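Local coordinates for glutamate receptor 1 (Adineta vaga, PDB 4IO7), which probably works as a ligand-gated ion channel of the glutamate receptor family, this chain being its extracellular ligand-binding domain with a phenylalanine bound, at residues B[13-18]-B[63-68]; B[184-189]-B[242-247]; B[85-90]-B[205-210]. One frame throughout, in Å; residues are numbered along the deposited sequence. Where two conformers were deposited one is given.

How the interactions relate
Interactions 1 and 3 build one side of the ligand pocket, and both touch the bound phenylalanine. Their centres lie about 14 Å apart. They meet at Asp85, whose OD2 is 2.7 Å from OG of Ser17 and whose OD1 is 2.8 Å from OH of Tyr67, both probable hydrogen bonds. Interaction 1 brings the ring of Tyr67 to the ligand, and interaction 3 brings backbone and hydroxyl groups to its amino and carboxylate ends. Interaction 2 lies farther out, its centre about 20 Å from that of interaction 1 and about 22 Å from that of interaction 3. It touches interaction 1 by packing, with CG1 of Val18 3.5 Å from CE2 of Tyr186.

Interaction 1 (B[13-18]-B[63-68]); sequences GVIESV and PNTSYT. With PHE (phenylalanine), chain F.
Ile15 lies against the Tyr67 ring from the side facing away from the ligand. Its CD1 sits over the ring centre, 4.1 Å from the centroid and 12° off the normal, a CH-pi contact. CG2 of Ile15 touches CE2 of Tyr67 at 3.6 Å. CG1 of Ile15 stands anti to the backbone N (chi1 -176°), which swings CD1 in beneath the ring. CD1 of Ile15 also lies 3.7 Å from Thr65 O, on the loop that leads into helix 67-75. On the opposite face of the ring, CB of the bound phenylalanine sits 3.3 Å above the plane, over the centre. Tyr67 is thus a flat layer between Ile15 and the ligand.

This is the ligand-binding domain of a glutamate receptor, with the periplasmic binding protein fold. Here the loop after strand 9-14 meets the start of helix 67-75 at the pocket. At the far end of the ring, Ser17 CB comes to 3.4 Å from Tyr67 OH. Both hydroxyls are hydrogen-bonded to the carboxylate of Asp85, Ser17 OG at OD2 and Tyr67 OH at OD1. Ser66 N-caps the helix, its OG bonded to Gly69 N.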
loop_
_atom_site.group_PDB
_atom_site.type_symbol
_atom_site.label_atom_id
_atom_site.label_comp_id
_atom_site.label_asym_id
_atom_site.label_seq_id
_atom_site.Cartn_x
_atom_site.Cartn_y
_atom_site.Cartn_z
ATOM N N GLY B 13 -10.252 -18.975 -1.836
ATOM C CA GLY B 13 -10.324 -19.122 -0.393
ATOM C C GLY B 13 -10.666 -17.809 0.279
ATOM O O GLY B 13 -10.102 -16.767 -0.066
ATOM N N VAL B 14 -11.633 -17.850 1.196
ATOM C CA VAL B 14 -11.993 -16.692 2.010
ATOM C C VAL B 14 -12.012 -17.125 3.485
ATOM O O VAL B 14 -12.103 -18.310 3.794
ATOM C CB VAL B 14 -13.350 -16.067 1.582
ATOM C CG1 VAL B 14 -13.286 -15.632 0.135
ATOM C CG2 VAL B 14 -14.511 -17.036 1.817
ATOM N N ILE B 15 -11.902 -16.168 4.393
ATOM C CA ILE B 15 -11.791 -16.481 5.812
ATOM C C ILE B 15 -12.694 -15.530 6.589
ATOM O O ILE B 15 -12.733 -14.325 6.317
ATOM C CB ILE B 15 -10.292 -16.414 6.257
ATOM C CG1 ILE B 15 -10.131 -16.829 7.714
ATOM C CG2 ILE B 15 -9.678 -15.037 6.024
ATOM C CD1 ILE B 15 -8.756 -17.198 8.023
ATOM N N GLU B 16 -13.449 -16.072 7.543
ATOM C CA GLU B 16 -14.425 -15.282 8.294
ATOM C C GLU B 16 -13.746 -14.141 9.037
ATOM O O GLU B 16 -12.808 -14.369 9.799
ATOM C CB GLU B 16 -15.174 -16.160 9.322
ATOM C CG GLU B 16 -16.255 -15.357 10.109
ATOM C CD GLU B 16 -17.125 -16.213 10.981
ATOM O OE1 GLU B 16 -16.908 -17.435 11.025
ATOM O OE2 GLU B 16 -18.047 -15.651 11.612
ATOM N N SER B 17 -14.236 -12.927 8.833
ATOM C CA SER B 17 -13.699 -11.735 9.486
ATOM C C SER B 17 -14.624 -10.562 9.174
ATOM O O SER B 17 -14.550 -9.977 8.094
ATOM C CB SER B 17 -12.268 -11.435 8.995
ATOM O OG SER B 17 -11.734 -10.286 9.641
ATOM N N VAL B 18 -15.546 -10.250 10.081
ATOM C CA VAL B 18 -16.544 -9.205 9.825
ATOM C C VAL B 18 -15.890 -7.820 9.791
ATOM O O VAL B 18 -15.101 -7.509 10.669
ATOM C CB VAL B 18 -17.676 -9.249 10.905
ATOM C CG1 VAL B 18 -18.752 -8.208 10.625
ATOM C CG2 VAL B 18 -18.303 -10.609 10.922
ATOM N N PRO B 63 -13.492 -23.597 10.334
ATOM C CA PRO B 63 -13.400 -22.789 11.560
ATOM C C PRO B 63 -12.019 -22.883 12.245
ATOM O O PRO B 63 -11.339 -23.916 12.200
ATOM C CB PRO B 63 -14.507 -23.373 12.453
ATOM C CG PRO B 63 -15.395 -24.166 11.521
ATOM C CD PRO B 63 -14.473 -24.684 10.458
ATOM N N ASN B 64 -11.593 -21.782 12.854
ATOM C CA ASN B 64 -10.299 -21.729 13.540
ATOM C C ASN B 64 -9.067 -21.912 12.621
ATOM O O ASN B 64 -7.965 -22.159 13.117
ATOM C CB ASN B 64 -10.238 -22.765 14.666
ATOM C CG ASN B 64 -11.313 -22.561 15.717
ATOM O OD1 ASN B 64 -11.796 -21.450 15.934
ATOM N ND2 ASN B 64 -11.689 -23.643 16.379
ATOM N N THR B 65 -9.257 -21.824 11.303
ATOM C CA THR B 65 -8.128 -21.709 10.357
ATOM C C THR B 65 -7.440 -20.378 10.655
ATOM O O THR B 65 -8.108 -19.366 10.890
ATOM C CB THR B 65 -8.588 -21.736 8.881
ATOM O OG1 THR B 65 -9.016 -23.045 8.524
ATOM C CG2 THR B 65 -7.442 -21.327 7.878
ATOM N N SER B 66 -6.112 -20.382 10.701
ATOM C CA SER B 66 -5.366 -19.160 10.920
ATOM C C SER B 66 -5.075 -18.524 9.552
ATOM O O SER B 66 -5.281 -19.156 8.528
ATOM C CB SER B 66 -4.052 -19.469 11.642
ATOM O OG SER B 66 -3.213 -20.250 10.817
ATOM N N TYR B 67 -4.607 -17.283 9.541
ATOM C CA TYR B 67 -4.276 -16.626 8.286
ATOM C C TYR B 67 -3.052 -17.318 7.679
ATOM O O TYR B 67 -2.991 -17.582 6.486
ATOM C CB TYR B 67 -4.049 -15.145 8.522
ATOM C CG TYR B 67 -5.366 -14.425 8.640
ATOM C CD1 TYR B 67 -6.137 -14.549 9.789
ATOM C CD2 TYR B 67 -5.866 -13.673 7.589
ATOM C CE1 TYR B 67 -7.375 -13.910 9.909
ATOM C CE2 TYR B 67 -7.125 -13.054 7.688
ATOM C CZ TYR B 67 -7.850 -13.175 8.853
ATOM O OH TYR B 67 -9.049 -12.545 8.974
ATOM N N THR B 68 -2.096 -17.674 8.527
ATOM C CA THR B 68 -0.990 -18.489 8.080
ATOM C C THR B 68 -1.439 -19.818 7.484
ATOM O O THR B 68 -0.924 -20.218 6.449
ATOM C CB THR B 68 -0.022 -18.783 9.273
ATOM O OG1 THR B 68 0.664 -17.570 9.598
ATOM C CG2 THR B 68 0.986 -19.875 8.908
HETATM N N PHE F . -4.356 -9.430 8.736
HETATM C CA PHE F . -3.915 -10.496 9.670
HETATM C C PHE F . -3.000 -11.468 8.952
HETATM O O PHE F . -3.022 -11.562 7.715
HETATM C CB PHE F . -5.082 -11.312 10.206
HETATM C CG PHE F . -5.932 -10.588 11.203
HETATM C CD1 PHE F . -5.506 -10.435 12.523
HETATM C CD2 PHE F . -7.194 -10.087 10.826
HETATM C CE1 PHE F . -6.320 -9.772 13.469
HETATM C CE2 PHE F . -8.017 -9.421 11.748
HETATM C CZ PHE F . -7.578 -9.249 13.065
HETATM O OXT PHE F . -2.313 -12.228 9.652
#

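Interaction 2 (B[184-189]-B[242-247]); sequences AEYVTN and FQTKAC
Asn189 and the chain's last residues meet through backbone and side chain together. The carbonyl O of Asn189 accepts a hydrogen bond from Cys247 N at 2.9 Å. The bond is fairly straight, 158° at the hydrogen, but the donor is tilted 33° from the carbonyl plane. Lys245 CA approaches Asn189 O at 3.4 Å in a CA-H...O contact. CB of Cys247 lies 3.2 Å from Asn189 O.

Beside this, the side chains of Asn189 and Lys245 run alongside each other and point the same way. The amide ND2 of Asn189 lies 3.7 Å from Lys245 CE. The lysine chain is extended beyond CG, which lays its methylene groups along the amide. ND2 of Asn189 also donates to a water at 2.9 Å, and that water donates to Thr244 O, so it bridges the helix to the tail. Further along, the methyl CG2 of Thr244 packs obliquely against the Tyr186 ring, 3.7 Å from CE1. Tyr186 has CG anti to its own N (chi1 -174°), and this brings CE1 of the ring up to the Thr244 methyl.

Several neighbours position these groups. Gln243 centres an inverse gamma turn just where helix 233-242 ends. Asn190 ties the two sides again, its ND2 bonded to Thr244 O and Tyr186 O and its OD1 to Ala246 N. Cys247 SG forms a disulfide with Cys193, just beyond helix 181-190. Such a link from the C-terminal end to the domain body is usual in ionotropic glutamate receptor ligand-binding domains.

Tyr186 packs on Val18 and Pro19, while the Phe242 ring meets Phe20 edge-to-face. Behind the contact, Ala184, Glu185 and Thr188 rest on Leu197 of strand 195-198, and Val187 lies against helix 162-170 and strand 176-180.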
loop_
_atom_site.group_PDB
_atom_site.type_symbol
_atom_site.label_atom_id
_atom_site.label_comp_id
_atom_site.label_asym_id
_atom_site.label_seq_id
_atom_site.Cartn_x
_atom_site.Cartn_y
_atom_site.Cartn_z
ATOM N N ALA B 184 -10.664 -3.551 13.835
ATOM C CA ALA B 184 -10.622 -3.142 15.242
ATOM C C ALA B 184 -11.570 -1.975 15.487
ATOM O O ALA B 184 -12.318 -1.943 16.476
ATOM C CB ALA B 184 -9.195 -2.757 15.645
ATOM N N GLU B 185 -11.543 -1.011 14.584
ATOM C CA GLU B 185 -12.511 0.071 14.616
ATOM C C GLU B 185 -13.937 -0.449 14.487
ATOM O O GLU B 185 -14.849 -0.014 15.218
ATOM C CB GLU B 185 -12.239 1.045 13.477
ATOM C CG GLU B 185 -11.080 1.968 13.751
ATOM C CD GLU B 185 -10.698 2.776 12.527
ATOM O OE1 GLU B 185 -11.372 2.620 11.475
ATOM O OE2 GLU B 185 -9.729 3.561 12.626
ATOM N N TYR B 186 -14.135 -1.365 13.549
ATOM C CA TYR B 186 -15.462 -1.942 13.341
ATOM C C TYR B 186 -16.023 -2.604 14.607
ATOM O O TYR B 186 -17.167 -2.353 14.996
ATOM C CB TYR B 186 -15.427 -2.982 12.222
ATOM C CG TYR B 186 -16.828 -3.487 11.896
ATOM C CD1 TYR B 186 -17.620 -2.818 10.989
ATOM C CD2 TYR B 186 -17.347 -4.625 12.499
ATOM C CE1 TYR B 186 -18.874 -3.257 10.671
ATOM C CE2 TYR B 186 -18.633 -5.077 12.184
ATOM C CZ TYR B 186 -19.384 -4.374 11.279
ATOM O OH TYR B 186 -20.655 -4.775 10.941
ATOM N N VAL B 187 -15.235 -3.468 15.246
ATOM C CA VAL B 187 -15.740 -4.165 16.443
ATOM C C VAL B 187 -16.028 -3.219 17.605
ATOM O O VAL B 187 -17.092 -3.308 18.261
ATOM C CB VAL B 187 -14.801 -5.294 16.916
ATOM C CG1 VAL B 187 -14.699 -6.360 15.861
ATOM C CG2 VAL B 187 -13.442 -4.759 17.235
ATOM N N THR B 188 -15.118 -2.294 17.862
ATOM C CA THR B 188 -15.301 -1.380 18.996
ATOM C C THR B 188 -16.442 -0.388 18.742
ATOM O O THR B 188 -17.002 0.189 19.685
ATOM C CB THR B 188 -14.004 -0.611 19.336
ATOM O OG1 THR B 188 -13.610 0.203 18.221
ATOM C CG2 THR B 188 -12.865 -1.587 19.702
ATOM N N ASN B 189 -16.800 -0.201 17.473
ATOM C CA ASN B 189 -17.873 0.745 17.123
ATOM C C ASN B 189 -19.238 0.129 16.854
ATOM O O ASN B 189 -20.228 0.856 16.781
ATOM C CB ASN B 189 -17.477 1.597 15.909
ATOM C CG ASN B 189 -16.436 2.645 16.254
ATOM O OD1 ASN B 189 -16.226 2.966 17.419
ATOM N ND2 ASN B 189 -15.784 3.186 15.239
ATOM N N PHE B 242 -17.595 -0.370 6.137
ATOM C CA PHE B 242 -16.886 0.059 7.345
ATOM C C PHE B 242 -17.374 1.362 7.939
ATOM O O PHE B 242 -17.130 1.637 9.112
ATOM C CB PHE B 242 -15.391 0.158 7.069
ATOM C CG PHE B 242 -14.723 -1.177 6.909
ATOM C CD1 PHE B 242 -14.669 -1.796 5.676
ATOM C CD2 PHE B 242 -14.156 -1.812 7.998
ATOM C CE1 PHE B 242 -14.046 -3.027 5.533
ATOM C CE2 PHE B 242 -13.537 -3.017 7.861
ATOM C CZ PHE B 242 -13.485 -3.634 6.630
ATOM N N GLN B 243 -18.075 2.177 7.161
ATOM C CA GLN B 243 -18.577 3.429 7.716
ATOM C C GLN B 243 -19.914 3.232 8.424
ATOM O O GLN B 243 -20.978 3.592 7.916
ATOM C CB GLN B 243 -18.684 4.498 6.644
ATOM C CG GLN B 243 -18.737 5.893 7.211
ATOM C CD GLN B 243 -18.543 6.945 6.147
ATOM O OE1 GLN B 243 -17.550 6.924 5.417
ATOM N NE2 GLN B 243 -19.500 7.858 6.035
ATOM N N THR B 244 -19.842 2.667 9.617
ATOM C CA THR B 244 -21.014 2.429 10.432
ATOM C C THR B 244 -20.590 2.443 11.903
ATOM O O THR B 244 -19.452 2.078 12.239
ATOM C CB THR B 244 -21.699 1.095 10.034
ATOM O OG1 THR B 244 -22.804 0.832 10.906
ATOM C CG2 THR B 244 -20.734 -0.071 10.088
ATOM N N LYS B 245 -21.487 2.904 12.774
ATOM C CA LYS B 245 -21.243 2.898 14.213
ATOM C C LYS B 245 -22.549 2.704 14.957
ATOM O O LYS B 245 -23.269 3.668 15.194
ATOM C CB LYS B 245 -20.634 4.220 14.675
ATOM C CG LYS B 245 -19.448 4.692 13.865
ATOM C CD LYS B 245 -18.747 5.852 14.552
ATOM C CE LYS B 245 -17.436 6.201 13.860
ATOM N NZ LYS B 245 -16.492 6.892 14.788
ATOM N N ALA B 246 -22.861 1.472 15.331
ATOM C CA ALA B 246 -24.091 1.228 16.068
ATOM C C ALA B 246 -23.920 1.630 17.527
ATOM O O ALA B 246 -24.865 2.102 18.152
ATOM C CB ALA B 246 -24.502 -0.231 15.966
ATOM N N CYS B 247 -22.713 1.436 18.067
ATOM C CA CYS B 247 -22.428 1.768 19.469
ATOM C C CYS B 247 -22.673 3.249 19.773
ATOM O O CYS B 247 -22.330 4.113 18.958
ATOM C CB CYS B 247 -20.977 1.389 19.830
ATOM S SG CYS B 247 -20.706 -0.402 19.863
HETATM O O HOH W 1 -16.427 2.347 12.591
#

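Interaction 3 (B[85-90]-B[205-210]); sequences DITVTS and STFGIV. With PHE (phenylalanine), chain F.
The amino N of the bound phenylalanine is gripped by Asp85 O and Thr87 OG1, each accepting at 2.8 Å, and Phe207 CE1 lies 3.7 Å from that N; Asp180 OD2 also bonds the ligand. Thr87 N donates to the ligand O at 2.9 Å, almost perfectly straight at 178°. Thr87 OG1 stands beside its own N (chi1 -57°), so the hydroxyl and the N-H reach the same ligand.

Segment 205-210 of strand 200-211 backs this loop by a single bridge between Thr87 and Phe207. Gly208 N donates to Ile86 O, and Val88 N donates to Thr206 O at 3.0 Å. The Phe207 ring lies with one face under Asp85, whose CB is 4.0 Å from the centroid in a CH-pi contact. Thr87 OG1 stands at the ring edge, 3.6 Å from CE1 of Phe207. A leucine in place of Phe207 has no flat face, and would probably leave the Asp85 backbone and the Thr87 hydroxyl freer to shift from the ligand.

Beyond the bridge, Ile86 CG2 meets Val210 CG2, and Val88 packs on Leu226 of the second subunit. The chemistry suits an alpha-amino acid: oxygen acceptors meet its ammonium, while the Thr87 N-H and Arg92 meet its carboxylate.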
loop_
_atom_site.group_PDB
_atom_site.type_symbol
_atom_site.label_atom_id
_atom_site.label_comp_id
_atom_site.label_asym_id
_atom_site.label_seq_id
_atom_site.Cartn_x
_atom_site.Cartn_y
_atom_site.Cartn_z
ATOM N N ASP B 85 -8.657 -9.985 4.460
ATOM C CA ASP B 85 -7.834 -9.064 5.186
ATOM C C ASP B 85 -6.481 -9.746 5.528
ATOM O O ASP B 85 -6.153 -9.976 6.682
ATOM C CB ASP B 85 -8.571 -8.526 6.423
ATOM C CG ASP B 85 -9.198 -9.595 7.303
ATOM O OD1 ASP B 85 -9.418 -10.766 6.898
ATOM O OD2 ASP B 85 -9.534 -9.206 8.458
ATOM N N ILE B 86 -5.723 -10.047 4.487
ATOM C CA ILE B 86 -4.518 -10.865 4.581
ATOM C C ILE B 86 -3.294 -10.008 4.372
ATOM O O ILE B 86 -3.097 -9.441 3.297
ATOM C CB ILE B 86 -4.525 -11.975 3.517
ATOM C CG1 ILE B 86 -5.829 -12.769 3.610
ATOM C CG2 ILE B 86 -3.273 -12.869 3.642
ATOM C CD1 ILE B 86 -6.108 -13.658 2.429
ATOM N N THR B 87 -2.496 -9.889 5.431
ATOM C CA THR B 87 -1.385 -8.989 5.453
ATOM C C THR B 87 -0.249 -9.551 4.622
ATOM O O THR B 87 0.083 -10.731 4.686
ATOM C CB THR B 87 -0.935 -8.755 6.892
ATOM O OG1 THR B 87 -2.047 -8.253 7.633
ATOM C CG2 THR B 87 0.239 -7.770 6.999
ATOM N N VAL B 88 0.359 -8.668 3.849
ATOM C CA VAL B 88 1.513 -9.070 3.070
ATOM C C VAL B 88 2.743 -9.068 3.986
ATOM O O VAL B 88 3.077 -8.023 4.569
ATOM C CB VAL B 88 1.724 -8.091 1.887
ATOM C CG1 VAL B 88 2.913 -8.552 1.041
ATOM C CG2 VAL B 88 0.434 -8.007 1.034
ATOM N N THR B 89 3.409 -10.223 4.145
ATOM C CA THR B 89 4.594 -10.297 5.008
ATOM C C THR B 89 5.739 -10.948 4.253
ATOM O O THR B 89 5.515 -11.699 3.281
ATOM C CB THR B 89 4.362 -11.120 6.325
ATOM O OG1 THR B 89 4.280 -12.504 5.978
ATOM C CG2 THR B 89 3.097 -10.662 7.054
ATOM N N SER B 90 6.951 -10.704 4.716
ATOM C CA SER B 90 8.144 -11.275 4.070
ATOM C C SER B 90 8.146 -12.811 4.111
ATOM O O SER B 90 8.458 -13.468 3.115
ATOM C CB SER B 90 9.432 -10.730 4.671
ATOM O OG SER B 90 9.590 -11.024 6.040
ATOM N N SER B 205 1.382 -1.617 7.046
ATOM C CA SER B 205 1.480 -2.774 6.165
ATOM C C SER B 205 0.395 -2.669 5.092
ATOM O O SER B 205 -0.202 -1.598 4.915
ATOM C CB SER B 205 1.323 -4.042 7.004
ATOM O OG SER B 205 0.169 -3.944 7.838
ATOM N N THR B 206 0.131 -3.748 4.369
ATOM C CA THR B 206 -0.879 -3.716 3.300
ATOM C C THR B 206 -1.560 -5.072 3.278
ATOM O O THR B 206 -1.011 -6.047 3.783
ATOM C CB THR B 206 -0.250 -3.521 1.879
ATOM O OG1 THR B 206 0.777 -4.507 1.688
ATOM C CG2 THR B 206 0.349 -2.140 1.718
ATOM N N PHE B 207 -2.756 -5.120 2.699
ATOM C CA PHE B 207 -3.434 -6.359 2.399
ATOM C C PHE B 207 -3.321 -6.614 0.905
ATOM O O PHE B 207 -3.432 -5.687 0.106
ATOM C CB PHE B 207 -4.936 -6.272 2.684
ATOM C CG PHE B 207 -5.313 -6.098 4.148
ATOM C CD1 PHE B 207 -4.566 -6.649 5.178
ATOM C CD2 PHE B 207 -6.446 -5.404 4.474
ATOM C CE1 PHE B 207 -4.963 -6.472 6.527
ATOM C CE2 PHE B 207 -6.842 -5.220 5.798
ATOM C CZ PHE B 207 -6.095 -5.759 6.830
ATOM N N GLY B 208 -3.184 -7.875 0.524
ATOM C CA GLY B 208 -3.090 -8.256 -0.874
ATOM C C GLY B 208 -3.828 -9.563 -1.100
ATOM O O GLY B 208 -3.988 -10.350 -0.165
ATOM N N ILE B 209 -4.246 -9.792 -2.339
ATOM C CA ILE B 209 -4.752 -11.098 -2.749
ATOM C C ILE B 209 -3.579 -12.080 -2.895
ATOM O O ILE B 209 -2.565 -11.815 -3.574
ATOM C CB ILE B 209 -5.568 -11.013 -4.033
ATOM C CG1 ILE B 209 -6.840 -10.148 -3.813
ATOM C CG2 ILE B 209 -5.951 -12.444 -4.521
ATOM C CD1 ILE B 209 -7.608 -9.802 -5.157
ATOM N N VAL B 210 -3.726 -13.236 -2.280
ATOM C CA VAL B 210 -2.710 -14.266 -2.373
ATOM C C VAL B 210 -2.875 -15.072 -3.631
ATOM O O VAL B 210 -3.988 -15.527 -3.939
ATOM C CB VAL B 210 -2.813 -15.252 -1.166
ATOM C CG1 VAL B 210 -1.688 -16.267 -1.212
ATOM C CG2 VAL B 210 -2.778 -14.484 0.136
HETATM N N PHE F . -4.356 -9.430 8.736
HETATM C CA PHE F . -3.915 -10.496 9.670
HETATM C C PHE F . -3.000 -11.468 8.952
HETATM O O PHE F . -3.022 -11.562 7.715
HETATM C CB PHE F . -5.082 -11.312 10.206
HETATM C CG PHE F . -5.932 -10.588 11.203
HETATM C CD1 PHE F . -5.506 -10.435 12.523
HETATM C CD2 PHE F . -7.194 -10.087 10.826
HETATM C CE1 PHE F . -6.320 -9.772 13.469
HETATM C CE2 PHE F . -8.017 -9.421 11.748
HETATM C CZ PHE F . -7.578 -9.249 13.065
HETATM O OXT PHE F . -2.313 -12.228 9.652
#